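Local atomic coordinates of glycosyl hyrolase, family 3 (Deinococcus radiodurans, PDB entry 3TEV), a protein that probably hydrolyses O-glycosidic bonds, acting as a family 3 glycoside hydrolase with a TIM-barrel domain. Residues A115-A118 / R119-S123; E235-A238 / T239-P242; R61-C64 / A65-E69. All coordinates share one frame; numbering follows the deposited sequence. Where two conformers were deposited one is given.

Interaction 1 of 3, residues A115-A118 / R119-S123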
loop_
_atom_site.group_PDB
_atom_site.type_symbol
_atom_site.label_atom_id
_atom_site.label_comp_id
_atom_site.label_asym_id
_atom_site.label_seq_id
_atom_site.Cartn_x
_atom_site.Cartn_y
_atom_site.Cartn_z
ATOM N N ALA A 115 12.755 1.437 -13.722
ATOM C CA ALA A 115 13.585 0.246 -13.761
ATOM C C ALA A 115 14.875 0.487 -13.002
ATOM O O ALA A 115 15.293 -0.377 -12.231
ATOM C CB ALA A 115 13.868 -0.186 -15.177
ATOM N N ALA A 116 15.493 1.660 -13.193
ATOM C CA ALA A 116 16.730 1.998 -12.461
ATOM C C ALA A 116 16.490 2.141 -10.963
ATOM O O ALA A 116 17.310 1.732 -10.162
ATOM C CB ALA A 116 17.345 3.250 -12.986
ATOM N N LEU A 117 15.369 2.738 -10.590
ATOM C CA LEU A 117 15.039 2.866 -9.194
ATOM C C LEU A 117 14.849 1.471 -8.579
ATOM O O LEU A 117 15.342 1.184 -7.488
ATOM C CB LEU A 117 13.793 3.740 -9.022
ATOM C CG LEU A 117 13.101 3.695 -7.654
ATOM C CD1 LEU A 117 14.068 4.074 -6.476
ATOM C CD2 LEU A 117 11.831 4.574 -7.668
ATOM N N ALA A 118 14.156 0.601 -9.299
ATOM C CA ALA A 118 13.899 -0.756 -8.799
ATOM C C ALA A 118 15.202 -1.569 -8.635
ATOM O O ALA A 118 15.344 -2.319 -7.656
ATOM C CB ALA A 118 12.883 -1.481 -9.676
ATOM N N ARG A 119 16.151 -1.389 -9.559
ATOM C CA ARG A 119 17.459 -2.054 -9.484
ATOM C C ARG A 119 18.232 -1.624 -8.248
ATOM O O ARG A 119 18.911 -2.446 -7.626
ATOM C CB ARG A 119 18.336 -1.778 -10.724
ATOM C CG ARG A 119 17.936 -2.539 -11.972
ATOM C CD ARG A 119 18.986 -2.442 -13.084
ATOM N NE ARG A 119 19.176 -1.071 -13.566
ATOM C CZ ARG A 119 18.447 -0.486 -14.521
ATOM N NH1 ARG A 119 17.457 -1.138 -15.119
ATOM N NH2 ARG A 119 18.725 0.757 -14.891
ATOM N N GLN A 120 18.165 -0.336 -7.919
ATOM C CA GLN A 120 18.791 0.138 -6.699
ATOM C C GLN A 120 18.099 -0.495 -5.463
ATOM O O GLN A 120 18.773 -0.935 -4.530
ATOM C CB GLN A 120 18.813 1.673 -6.640
ATOM C CG GLN A 120 19.781 2.240 -5.572
ATOM C CD GLN A 120 21.282 2.236 -6.001
ATOM O OE1 GLN A 120 21.627 2.370 -7.199
ATOM N NE2 GLN A 120 22.175 2.100 -5.011
ATOM N N LEU A 121 16.769 -0.571 -5.474
ATOM C CA LEU A 121 16.036 -1.164 -4.359
ATOM C C LEU A 121 16.379 -2.647 -4.210
ATOM O O LEU A 121 16.669 -3.123 -3.121
ATOM C CB LEU A 121 14.528 -0.975 -4.525
ATOM C CG LEU A 121 13.978 0.454 -4.499
ATOM C CD1 LEU A 121 12.446 0.451 -4.544
ATOM C CD2 LEU A 121 14.467 1.236 -3.285
ATOM N N ARG A 122 16.346 -3.362 -5.326
ATOM C CA ARG A 122 16.710 -4.763 -5.381
ATOM C C ARG A 122 18.135 -5.009 -4.840
ATOM O O ARG A 122 18.357 -5.967 -4.086
ATOM C CB ARG A 122 16.527 -5.300 -6.810
ATOM C CG ARG A 122 16.701 -6.814 -6.991
ATOM C CD ARG A 122 15.437 -7.601 -6.602
ATOM N NE ARG A 122 14.964 -7.258 -5.251
ATOM C CZ ARG A 122 15.373 -7.843 -4.124
ATOM N NH1 ARG A 122 14.904 -7.420 -2.966
ATOM N NH2 ARG A 122 16.250 -8.842 -4.154
ATOM N N SER A 123 19.089 -4.145 -5.174
ATOM C CA SER A 123 20.448 -4.350 -4.660
ATOM C C SER A 123 20.600 -4.150 -3.143
ATOM O O SER A 123 21.519 -4.707 -2.549
ATOM C CB SER A 123 21.516 -3.573 -5.449
ATOM O OG SER A 123 21.655 -2.248 -4.960
#

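Interaction 2 of 3, residues E235-A238 / T239-P242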
loop_
_atom_site.group_PDB
_atom_site.type_symbol
_atom_site.label_atom_id
_atom_site.label_comp_id
_atom_site.label_asym_id
_atom_site.label_seq_id
_atom_site.Cartn_x
_atom_site.Cartn_y
_atom_site.Cartn_z
ATOM N N GLU A 235 -21.088 5.929 3.644
ATOM C CA GLU A 235 -20.943 5.758 5.088
ATOM C C GLU A 235 -19.531 5.447 5.585
ATOM O O GLU A 235 -19.251 5.616 6.770
ATOM C CB GLU A 235 -21.884 4.659 5.602
ATOM C CG GLU A 235 -23.372 5.013 5.538
ATOM C CD GLU A 235 -24.223 4.033 6.345
ATOM O OE1 GLU A 235 -25.116 4.494 7.107
ATOM O OE2 GLU A 235 -23.972 2.802 6.226
ATOM N N HIS A 236 -18.662 4.948 4.720
ATOM C CA HIS A 236 -17.351 4.486 5.182
ATOM C C HIS A 236 -16.246 4.963 4.249
ATOM O O HIS A 236 -16.452 5.032 3.033
ATOM C CB HIS A 236 -17.315 2.953 5.272
ATOM C CG HIS A 236 -18.370 2.371 6.156
ATOM N ND1 HIS A 236 -18.353 2.510 7.528
ATOM C CD2 HIS A 236 -19.478 1.644 5.865
ATOM C CE1 HIS A 236 -19.408 1.900 8.042
ATOM N NE2 HIS A 236 -20.107 1.369 7.054
ATOM N N PRO A 237 -15.072 5.295 4.804
ATOM C CA PRO A 237 -13.918 5.505 3.910
ATOM C C PRO A 237 -13.599 4.208 3.159
ATOM O O PRO A 237 -13.890 3.105 3.665
ATOM C CB PRO A 237 -12.776 5.848 4.864
ATOM C CG PRO A 237 -13.211 5.325 6.206
ATOM C CD PRO A 237 -14.715 5.367 6.231
ATOM N N ALA A 238 -12.998 4.328 1.978
ATOM C CA ALA A 238 -12.682 3.158 1.147
ATOM C C ALA A 238 -11.962 2.029 1.906
ATOM O O ALA A 238 -12.294 0.838 1.745
ATOM C CB ALA A 238 -11.894 3.569 -0.055
ATOM N N THR A 239 -11.010 2.412 2.761
ATOM C CA THR A 239 -10.203 1.459 3.513
ATOM C C THR A 239 -11.056 0.623 4.467
ATOM O O THR A 239 -10.625 -0.447 4.910
ATOM C CB THR A 239 -9.140 2.191 4.355
ATOM O OG1 THR A 239 -9.805 3.193 5.121
ATOM C CG2 THR A 239 -8.166 2.929 3.474
ATOM N N LEU A 240 -12.255 1.104 4.797
ATOM C CA LEU A 240 -13.129 0.376 5.736
ATOM C C LEU A 240 -14.446 -0.036 5.090
ATOM O O LEU A 240 -15.417 -0.348 5.787
ATOM C CB LEU A 240 -13.413 1.235 6.979
ATOM C CG LEU A 240 -12.205 1.778 7.762
ATOM C CD1 LEU A 240 -12.653 2.783 8.837
ATOM C CD2 LEU A 240 -11.318 0.656 8.375
ATOM N N SER A 241 -14.484 -0.013 3.764
ATOM C CA SER A 241 -15.708 -0.223 3.016
ATOM C C SER A 241 -15.776 -1.606 2.368
ATOM O O SER A 241 -15.093 -1.856 1.394
ATOM C CB SER A 241 -15.826 0.843 1.927
ATOM O OG SER A 241 -16.904 0.539 1.048
ATOM N N PRO A 242 -16.601 -2.508 2.902
ATOM C CA PRO A 242 -16.774 -3.766 2.151
ATOM C C PRO A 242 -17.324 -3.561 0.731
ATOM O O PRO A 242 -16.955 -4.323 -0.171
ATOM C CB PRO A 242 -17.766 -4.578 3.005
ATOM C CG PRO A 242 -18.416 -3.571 3.909
ATOM C CD PRO A 242 -17.412 -2.466 4.137
#

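Interaction 3 of 3, residues R61-C64 / A65-E69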
loop_
_atom_site.group_PDB
_atom_site.type_symbol
_atom_site.label_atom_id
_atom_site.label_comp_id
_atom_site.label_asym_id
_atom_site.label_seq_id
_atom_site.Cartn_x
_atom_site.Cartn_y
_atom_site.Cartn_z
ATOM N N ARG A 61 21.496 -1.627 3.006
ATOM C CA ARG A 61 21.730 -3.011 2.612
ATOM C C ARG A 61 21.874 -3.912 3.836
ATOM O O ARG A 61 21.337 -5.012 3.854
ATOM C CB ARG A 61 22.969 -3.138 1.716
ATOM C CG ARG A 61 23.206 -4.554 1.190
ATOM C CD ARG A 61 24.349 -4.616 0.163
ATOM N NE ARG A 61 24.012 -3.976 -1.122
ATOM C CZ ARG A 61 24.431 -2.766 -1.518
ATOM N NH1 ARG A 61 24.065 -2.289 -2.703
ATOM N NH2 ARG A 61 25.223 -2.026 -0.744
ATOM N N ARG A 62 22.609 -3.432 4.838
ATOM C CA ARG A 62 22.763 -4.115 6.116
ATOM C C ARG A 62 21.400 -4.258 6.829
ATOM O O ARG A 62 21.045 -5.344 7.288
ATOM C CB ARG A 62 23.788 -3.374 6.987
ATOM C CG ARG A 62 24.299 -4.141 8.221
ATOM C CD ARG A 62 25.248 -3.280 9.088
ATOM N NE ARG A 62 26.155 -2.437 8.285
ATOM C CZ ARG A 62 26.109 -1.099 8.227
ATOM N NH1 ARG A 62 26.973 -0.429 7.458
ATOM N NH2 ARG A 62 25.203 -0.424 8.940
ATOM N N LEU A 63 20.622 -3.183 6.860
ATOM C CA LEU A 63 19.309 -3.211 7.506
ATOM C C LEU A 63 18.330 -4.213 6.867
ATOM O O LEU A 63 17.667 -4.960 7.579
ATOM C CB LEU A 63 18.701 -1.807 7.564
ATOM C CG LEU A 63 17.272 -1.711 8.096
ATOM C CD1 LEU A 63 17.147 -2.252 9.549
ATOM C CD2 LEU A 63 16.771 -0.301 8.027
ATOM N N CYS A 64 18.261 -4.245 5.537
ATOM C CA CYS A 64 17.340 -5.132 4.841
ATOM C C CYS A 64 17.779 -6.591 4.884
ATOM O O CYS A 64 16.927 -7.497 4.886
ATOM C CB CYS A 64 17.115 -4.668 3.409
ATOM S SG CYS A 64 16.328 -3.044 3.387
ATOM N N ALA A 65 19.100 -6.814 4.933
ATOM C CA ALA A 65 19.624 -8.165 5.057
ATOM C C ALA A 65 19.259 -8.685 6.431
ATOM O O ALA A 65 18.773 -9.806 6.556
ATOM C CB ALA A 65 21.156 -8.221 4.821
ATOM N N ASP A 66 19.463 -7.864 7.456
ATOM C CA ASP A 66 19.049 -8.235 8.805
ATOM C C ASP A 66 17.541 -8.555 8.888
ATOM O O ASP A 66 17.136 -9.539 9.521
ATOM C CB ASP A 66 19.423 -7.135 9.795
ATOM C CG ASP A 66 20.931 -6.975 9.957
ATOM O OD1 ASP A 66 21.718 -7.852 9.513
ATOM O OD2 ASP A 66 21.343 -5.945 10.518
ATOM N N LEU A 67 16.720 -7.735 8.240
ATOM C CA LEU A 67 15.271 -7.925 8.284
ATOM C C LEU A 67 14.883 -9.211 7.599
ATOM O O LEU A 67 14.000 -9.918 8.063
ATOM C CB LEU A 67 14.543 -6.764 7.621
ATOM C CG LEU A 67 14.491 -5.494 8.453
ATOM C CD1 LEU A 67 14.177 -4.236 7.553
ATOM C CD2 LEU A 67 13.492 -5.681 9.597
ATOM N N ARG A 68 15.555 -9.513 6.496
ATOM C CA ARG A 68 15.292 -10.734 5.794
ATOM C C ARG A 68 15.691 -11.952 6.635
ATOM O O ARG A 68 15.011 -12.977 6.597
ATOM C CB ARG A 68 16.007 -10.748 4.432
ATOM C CG ARG A 68 16.065 -12.128 3.781
ATOM C CD ARG A 68 14.659 -12.674 3.456
ATOM N NE ARG A 68 14.742 -13.979 2.805
ATOM C CZ ARG A 68 14.927 -15.133 3.447
ATOM N NH1 ARG A 68 15.061 -15.166 4.774
ATOM N NH2 ARG A 68 14.987 -16.266 2.751
ATOM N N GLU A 69 16.784 -11.836 7.387
ATOM C CA GLU A 69 17.245 -12.933 8.230
ATOM C C GLU A 69 16.258 -13.197 9.372
ATOM O O GLU A 69 15.922 -14.343 9.649
ATOM C CB GLU A 69 18.655 -12.659 8.760
ATOM C CG GLU A 69 19.128 -13.641 9.834
ATOM C CD GLU A 69 19.303 -15.059 9.314
ATOM O OE1 GLU A 69 19.497 -15.230 8.087
ATOM O OE2 GLU A 69 19.257 -16.006 10.131
#

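Interaction 1 of 3, residues A115-A118 / R119-S123
L117 and L121 stand one turn apart on helix 107-124 and set CD1 of L117 4.1 Å from CG of L121, their side chains crossing at a slant. This is the apolar, more buried side of the helix, with L121 itself buried. L121 packs tightly because its CG lies beside the backbone N, opposite the carbonyl carbon (chi1 -65°), which brings CG back over the preceding turn to 3.4 Å from L117 O. The backbone ladder beneath is regular, and its tightest rung runs from R122 N to A118 O, 2.7 Å long and almost straight at 171°.

R119 illustrates how a long, exposed polar chain can still cover its own helix. It folds back toward the N terminus, and a bend at chi3 (-63°) lays one face of the guanidinium over A115 O and A116 CA. Within that cover NH2 comes 3.4 Å from A116 CB, while NH1, leaning over the edge of the buried flank, forms a salt bridge with E171 that is likely to limit the rotation of the group. Q120 is the looser, solvent-facing part: its CB passes 3.6 Å from L117 O, but the amide leads off the helix.

The buried flank faces the rest of the fold. A115 and A118 pack on E171, with V173 also touching A118, in the loop between helix 154-169 and strand 174-180, whereas L117 and L121 rest on N129 of strand 128-129.

Interaction 2 of 3, residues E235-A238 / T239-P242
S241 OG is gripped by two groups, D233 OD2 and the backbone N of I244, while CB of the same serine rests 3.4 Å from P237 O. The arrangement is a serine N-cap: S241 immediately precedes helix 242-252, and its hydroxyl meets an amide of the first turn, which the helix itself cannot pair. OG gets there by standing opposite the backbone N (chi1 171°). D233 OD2, the second partner of the hydroxyl, probably steadies it, while the other carboxylate oxygen, OD1, accepts a hydrogen bond from E235 N, so one aspartate ties the start of 235-238 to the cap.

Between these points the chain makes a single turn of 3-10 helix. L240 N donates to P237 O over 2.8 Å, and S241 N donates to A238 O over 3.1 Å. Both donors lie above the carbonyl planes, 46° out for the first and 68° for the second, so neither bond lies on a lone-pair direction.

The side chains are largely buried around this turn. T239 OG1 is held by H226 ND1, and helix 275-285 closes another side, where R281 NE bonds to L240 O and A282 touches L240. H236 brings CB to 3.8 Å from that same L240 O, with its ring approaching obliquely. The apolar part is a slanting meeting of proline and leucine, both also packed on Y273, with P237 CG 3.7 Å from L240 CD1.

Interaction 3 of 3, residues R61-C64 / A65-E69
A65, exposed on helix 57-71, donates its N to R61 O and sets its CB 3.4 Å from that oxygen. The helix is the outer element of a beta-alpha-beta crossover joining strands 46-49 and 76-79 of the TIM barrel, and the contact shows how such a helix divides into a wet and a buried face. D66 comes next, on the wet side. Its N bonds to R62 O at 3.0 Å, and CG of the carboxylate, turned beside the backbone N (chi1 -67°), lies close to the same carbonyl, though its oxygens, acceptors like R62 O, form no bond to it. R62 and D66 run side by side without a salt bridge, OD2 being 4.2 Å from R62 CG but 6.4 Å from R62 NE. With an alanine here, R62 would probably lose both a neighbour for its aliphatic stem and a nearby negative charge to temper its own. L67 turns inward: CD1 approaches L63 CG at 4.0 Å, and, like C64, it packs on I77 of strand 76-79. R68 sends its guanidinium end away, while its N hydrogen-bonds to C64 O at 2.9 Å and its CB lies 3.4 Å from that oxygen.

Overall arrangement
Read from the N terminus, the three contacts come in series: interaction 3, then interaction 1, then interaction 2. None nests within or crosses another, and none closes a long loop, since each joins two adjoining pieces of one continuous stretch. Interactions 3 and 1 lie on outer helices 57-71 and 107-124 of the TIM barrel, with centres about 16 Å apart, and they touch where R61 NE probably hydrogen-bonds to S123 O, joining one helix to the C-terminal end of the other. Residues 235-242 sit across the chain's centre, their centre about 34 Å from that of interaction 1, and lead from strand 228-229 into helix 242-252.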